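Long-range contact in 3',5'-nucleoside bisphosphate phosphatase (Chromobacterium violaceum, PDB 2YB1), which hydrolyses nucleoside 3',5'-bisphosphates to nucleoside 5'-phosphates and orthophosphate, using three manganese ions per subunit: residues 114-126 with 134-146. Residues are numbered along the deposited sequence; the frame is centred on the assembly and turned at random.
With AMP (adenosine monophosphate), chain E.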
# COMPACT_ATOMS: atom_id res chain seq x y z
N GLY A 114 -19.48 -19.62 -12.62
CA GLY A 114 -19.33 -19.91 -14.03
C GLY A 114 -17.97 -19.58 -14.63
O GLY A 114 -17.80 -19.72 -15.84
N ILE A 115 -17.02 -19.11 -13.82
CA ILE A 115 -15.67 -18.96 -14.35
C ILE A 115 -14.70 -19.87 -13.63
O ILE A 115 -14.25 -19.56 -12.53
CB ILE A 115 -15.18 -17.49 -14.26
CG1 ILE A 115 -16.28 -16.54 -14.75
CG2 ILE A 115 -13.90 -17.29 -15.07
CD1 ILE A 115 -15.98 -15.07 -14.52
N ALA A 116 -14.33 -20.97 -14.27
CA ALA A 116 -13.41 -21.93 -13.67
C ALA A 116 -11.97 -21.51 -13.86
O ALA A 116 -11.66 -20.71 -14.74
CB ALA A 116 -13.64 -23.33 -14.24
N GLY A 117 -11.08 -22.02 -13.01
CA GLY A 117 -9.65 -21.87 -13.19
C GLY A 117 -9.03 -20.57 -12.72
O GLY A 117 -7.88 -20.30 -13.05
N CYS A 118 -9.76 -19.78 -11.94
CA CYS A 118 -9.26 -18.46 -11.52
C CYS A 118 -8.14 -18.48 -10.47
O CYS A 118 -7.23 -17.66 -10.52
CB CYS A 118 -10.40 -17.54 -11.08
SG CYS A 118 -11.50 -17.12 -12.45
N PHE A 119 -8.21 -19.40 -9.51
CA PHE A 119 -7.09 -19.53 -8.56
C PHE A 119 -5.82 -19.86 -9.32
O PHE A 119 -4.78 -19.22 -9.12
CB PHE A 119 -7.36 -20.59 -7.50
CG PHE A 119 -6.20 -20.80 -6.54
CD1 PHE A 119 -5.95 -19.90 -5.52
CD2 PHE A 119 -5.36 -21.90 -6.67
CE1 PHE A 119 -4.89 -20.09 -4.64
CE2 PHE A 119 -4.29 -22.09 -5.80
CZ PHE A 119 -4.05 -21.18 -4.79
N ASP A 120 -5.89 -20.88 -10.19
CA ASP A 120 -4.71 -21.28 -10.96
C ASP A 120 -4.19 -20.12 -11.81
O ASP A 120 -2.99 -19.87 -11.86
CB ASP A 120 -5.01 -22.48 -11.85
CG ASP A 120 -5.18 -23.77 -11.07
OD1 ASP A 120 -4.89 -23.80 -9.86
OD2 ASP A 120 -5.59 -24.76 -11.67
N GLY A 121 -5.11 -19.41 -12.47
CA GLY A 121 -4.74 -18.30 -13.32
C GLY A 121 -4.09 -17.17 -12.54
O GLY A 121 -3.07 -16.61 -12.97
N ALA A 122 -4.67 -16.83 -11.40
CA ALA A 122 -4.11 -15.79 -10.53
C ALA A 122 -2.69 -16.16 -10.10
O ALA A 122 -1.80 -15.32 -10.07
CB ALA A 122 -5.01 -15.59 -9.29
N MET A 123 -2.50 -17.43 -9.77
CA MET A 123 -1.21 -17.92 -9.31
C MET A 123 -0.10 -17.71 -10.34
O MET A 123 1.07 -17.58 -9.98
CB MET A 123 -1.32 -19.40 -8.95
CG MET A 123 -0.12 -19.92 -8.19
SD MET A 123 0.12 -19.04 -6.63
CE MET A 123 -1.34 -19.53 -5.76
N ARG A 124 -0.47 -17.67 -11.62
CA ARG A 124 0.48 -17.48 -12.71
C ARG A 124 1.05 -16.07 -12.66
O ARG A 124 2.13 -15.80 -13.20
CB ARG A 124 -0.20 -17.71 -14.06
CG ARG A 124 -0.15 -19.15 -14.58
CD ARG A 124 -0.74 -20.15 -13.59
NE ARG A 124 -0.31 -21.52 -13.87
CZ ARG A 124 -1.10 -22.48 -14.38
NH1 ARG A 124 -2.37 -22.23 -14.66
NH2 ARG A 124 -0.60 -23.69 -14.59
N TRP A 125 0.32 -15.17 -12.01
CA TRP A 125 0.72 -13.76 -11.91
C TRP A 125 1.42 -13.42 -10.59
O TRP A 125 1.80 -12.27 -10.36
CB TRP A 125 -0.52 -12.86 -12.09
CG TRP A 125 -1.05 -12.94 -13.48
CD1 TRP A 125 -1.98 -13.82 -13.97
CD2 TRP A 125 -0.65 -12.12 -14.58
NE1 TRP A 125 -2.19 -13.59 -15.31
CE2 TRP A 125 -1.39 -12.55 -15.71
CE3 TRP A 125 0.25 -11.06 -14.72
CZ2 TRP A 125 -1.24 -11.95 -16.96
CZ3 TRP A 125 0.40 -10.47 -15.97
CH2 TRP A 125 -0.35 -10.92 -17.07
N CYS A 126 1.60 -14.42 -9.73
CA CYS A 126 2.01 -14.18 -8.36
C CYS A 126 3.27 -14.98 -8.04
O CYS A 126 3.25 -16.21 -8.03
CB CYS A 126 0.85 -14.54 -7.43
SG CYS A 126 1.17 -14.49 -5.68
N ARG A 134 -6.33 -10.25 -4.56
CA ARG A 134 -7.37 -9.93 -5.53
C ARG A 134 -6.77 -9.31 -6.79
O ARG A 134 -7.34 -9.42 -7.87
CB ARG A 134 -8.42 -8.97 -4.95
CG ARG A 134 -9.32 -9.60 -3.88
CD ARG A 134 -10.46 -8.67 -3.46
NE ARG A 134 -9.99 -7.60 -2.59
CZ ARG A 134 -10.61 -6.43 -2.44
NH1 ARG A 134 -11.73 -6.18 -3.11
NH2 ARG A 134 -10.11 -5.51 -1.61
N THR A 135 -5.64 -8.62 -6.64
CA THR A 135 -4.97 -7.98 -7.78
C THR A 135 -4.56 -9.01 -8.81
O THR A 135 -4.74 -8.81 -10.01
CB THR A 135 -3.73 -7.18 -7.34
OG1 THR A 135 -4.12 -6.17 -6.39
CG2 THR A 135 -3.05 -6.51 -8.54
N HIS A 136 -4.00 -10.12 -8.33
CA HIS A 136 -3.59 -11.20 -9.23
C HIS A 136 -4.79 -11.85 -9.92
O HIS A 136 -4.71 -12.19 -11.11
CB HIS A 136 -2.78 -12.25 -8.47
CG HIS A 136 -1.59 -11.69 -7.76
ND1 HIS A 136 -1.43 -11.75 -6.39
CD2 HIS A 136 -0.49 -11.05 -8.24
CE1 HIS A 136 -0.29 -11.19 -6.06
NE2 HIS A 136 0.31 -10.77 -7.16
N PHE A 137 -5.90 -12.00 -9.20
CA PHE A 137 -7.14 -12.53 -9.78
C PHE A 137 -7.62 -11.61 -10.89
O PHE A 137 -8.06 -12.06 -11.94
CB PHE A 137 -8.24 -12.67 -8.71
CG PHE A 137 -8.17 -13.97 -7.94
CD1 PHE A 137 -7.25 -14.14 -6.91
CD2 PHE A 137 -9.02 -15.03 -8.27
CE1 PHE A 137 -7.18 -15.34 -6.21
CE2 PHE A 137 -8.94 -16.23 -7.57
CZ PHE A 137 -8.02 -16.38 -6.54
N ALA A 138 -7.52 -10.30 -10.66
CA ALA A 138 -7.96 -9.33 -11.66
C ALA A 138 -7.10 -9.39 -12.92
O ALA A 138 -7.62 -9.35 -14.04
CB ALA A 138 -7.97 -7.92 -11.07
N ARG A 139 -5.78 -9.49 -12.75
CA ARG A 139 -4.89 -9.59 -13.90
C ARG A 139 -5.21 -10.82 -14.71
O ARG A 139 -5.19 -10.78 -15.94
CB ARG A 139 -3.41 -9.60 -13.49
CG ARG A 139 -2.94 -8.27 -13.00
CD ARG A 139 -1.43 -8.17 -12.80
NE ARG A 139 -1.15 -6.86 -12.21
CZ ARG A 139 -0.47 -6.65 -11.09
NH1 ARG A 139 0.09 -7.67 -10.43
NH2 ARG A 139 -0.33 -5.40 -10.66
N HIS A 140 -5.52 -11.92 -14.01
CA HIS A 140 -5.91 -13.15 -14.70
C HIS A 140 -7.20 -12.94 -15.48
O HIS A 140 -7.27 -13.31 -16.65
CB HIS A 140 -6.10 -14.33 -13.74
CG HIS A 140 -6.74 -15.52 -14.39
ND1 HIS A 140 -6.15 -16.19 -15.45
CD2 HIS A 140 -7.93 -16.13 -14.18
CE1 HIS A 140 -6.94 -17.17 -15.84
NE2 HIS A 140 -8.02 -17.16 -15.08
N LEU A 141 -8.21 -12.36 -14.84
CA LEU A 141 -9.50 -12.17 -15.49
C LEU A 141 -9.39 -11.29 -16.74
O LEU A 141 -10.09 -11.51 -17.73
CB LEU A 141 -10.54 -11.60 -14.51
CG LEU A 141 -10.97 -12.62 -13.44
CD1 LEU A 141 -11.59 -11.92 -12.23
CD2 LEU A 141 -11.91 -13.67 -14.03
N VAL A 142 -8.50 -10.30 -16.69
CA VAL A 142 -8.28 -9.45 -17.86
C VAL A 142 -7.45 -10.17 -18.93
O VAL A 142 -7.83 -10.20 -20.10
CB VAL A 142 -7.58 -8.14 -17.48
CG1 VAL A 142 -7.24 -7.34 -18.74
CG2 VAL A 142 -8.46 -7.32 -16.53
N ASP A 143 -6.33 -10.76 -18.52
CA ASP A 143 -5.44 -11.43 -19.46
C ASP A 143 -6.12 -12.59 -20.19
O ASP A 143 -5.88 -12.81 -21.39
CB ASP A 143 -4.20 -11.93 -18.73
CG ASP A 143 -3.30 -12.75 -19.63
OD1 ASP A 143 -2.47 -12.15 -20.34
OD2 ASP A 143 -3.43 -14.00 -19.63
N SER A 144 -6.95 -13.33 -19.48
CA SER A 144 -7.64 -14.49 -20.05
C SER A 144 -8.88 -14.06 -20.83
O SER A 144 -9.59 -14.89 -21.40
CB SER A 144 -8.02 -15.48 -18.95
OG SER A 144 -9.04 -14.92 -18.13
N GLY A 145 -9.15 -12.76 -20.84
CA GLY A 145 -10.26 -12.25 -21.62
C GLY A 145 -11.63 -12.47 -21.02
O GLY A 145 -12.64 -12.32 -21.72
N ALA A 146 -11.70 -12.83 -19.74
CA ALA A 146 -13.00 -12.97 -19.07
C ALA A 146 -13.63 -11.60 -18.85
O ALA A 146 -14.86 -11.46 -18.87
CB ALA A 146 -12.85 -13.70 -17.74
P AMP E . -6.45 -8.21 -1.24
O1P AMP E . -7.88 -7.96 -0.80
O2P AMP E . -5.54 -7.58 -0.21
O3P AMP E . -6.26 -9.67 -1.56
O5' AMP E . -6.39 -7.36 -2.58
C5' AMP E . -6.53 -5.95 -2.56
C4' AMP E . -5.82 -5.30 -3.71
O4' AMP E . -6.65 -5.38 -4.89
C3' AMP E . -5.55 -3.81 -3.55
O3' AMP E . -4.38 -3.54 -2.80
C2' AMP E . -5.47 -3.31 -5.00
O2' AMP E . -4.17 -3.53 -5.53
C1' AMP E . -6.46 -4.24 -5.71
N9 AMP E . -7.76 -3.59 -5.92
C8 AMP E . -8.79 -3.55 -5.04
N7 AMP E . -9.84 -2.85 -5.56
C5 AMP E . -9.48 -2.44 -6.79
C6 AMP E . -10.10 -1.66 -7.89
N6 AMP E . -11.36 -1.17 -7.77
N1 AMP E . -9.37 -1.46 -9.02
C2 AMP E . -8.12 -1.94 -9.16
N3 AMP E . -7.49 -2.65 -8.20
C4 AMP E . -8.11 -2.93 -7.02
O HOH W 1 -10.02 -18.89 -15.85
O HOH W 2 -3.66 -15.50 -16.77
O HOH W 3 2.52 -9.55 -8.56
O HOH W 4 1.50 -9.77 -11.39
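Water 2 is gripped by three side chains from both segments: it accepts from W125 NE1 (2.8 Å), donates to D143 OD2 at a longer 3.2 Å, and is hydrogen-bonded to H140 ND1. H140 NE2 meets water 1 at 2.8 Å, and that water donates to A116 O. Both waters lie in the ring plane, so the two bridges should limit rotation of the imidazole. With CG anti to the backbone N (chi1 170°), the H140 ring lies flat against G121 of helix 118-123, with G121 CA over the ring face 3.5 Å from its centroid, a CH-pi contact made possible by the bare glycine. S144 OG lies over the opposite face.

The axes of 118-123 and 134-143 approach to 7.8 Å at 100°, a nearly perpendicular packing of two short helices within the PHP domain, where C118 and F119 also pack on helix 99-112 and A138 and V142 on helix 150-156. A122 stands near the crossing, its CB over the F137 ring face at 3.7 Å from the centroid, while F137 CZ comes to the edge of the F119 ring, near its plane. Beyond the helix, C126 CB lies almost exactly above the H136 centroid, 2° off the normal, with SG above the same face. W125 carries R139 CB over one face, offset toward the rim, and D143 CB presses on its CZ2 at 3.4 Å.

Helix 134-143 reaches the substrate site at its N-terminal end: R134 N and NE both donate to the AMP phosphate, NE to O1P at 2.8 Å. R139, whose NH1 meets water 4 weakly, has its salt bridge with E254, and its NH2 donates to D14 O, the backbone of a manganese ligand.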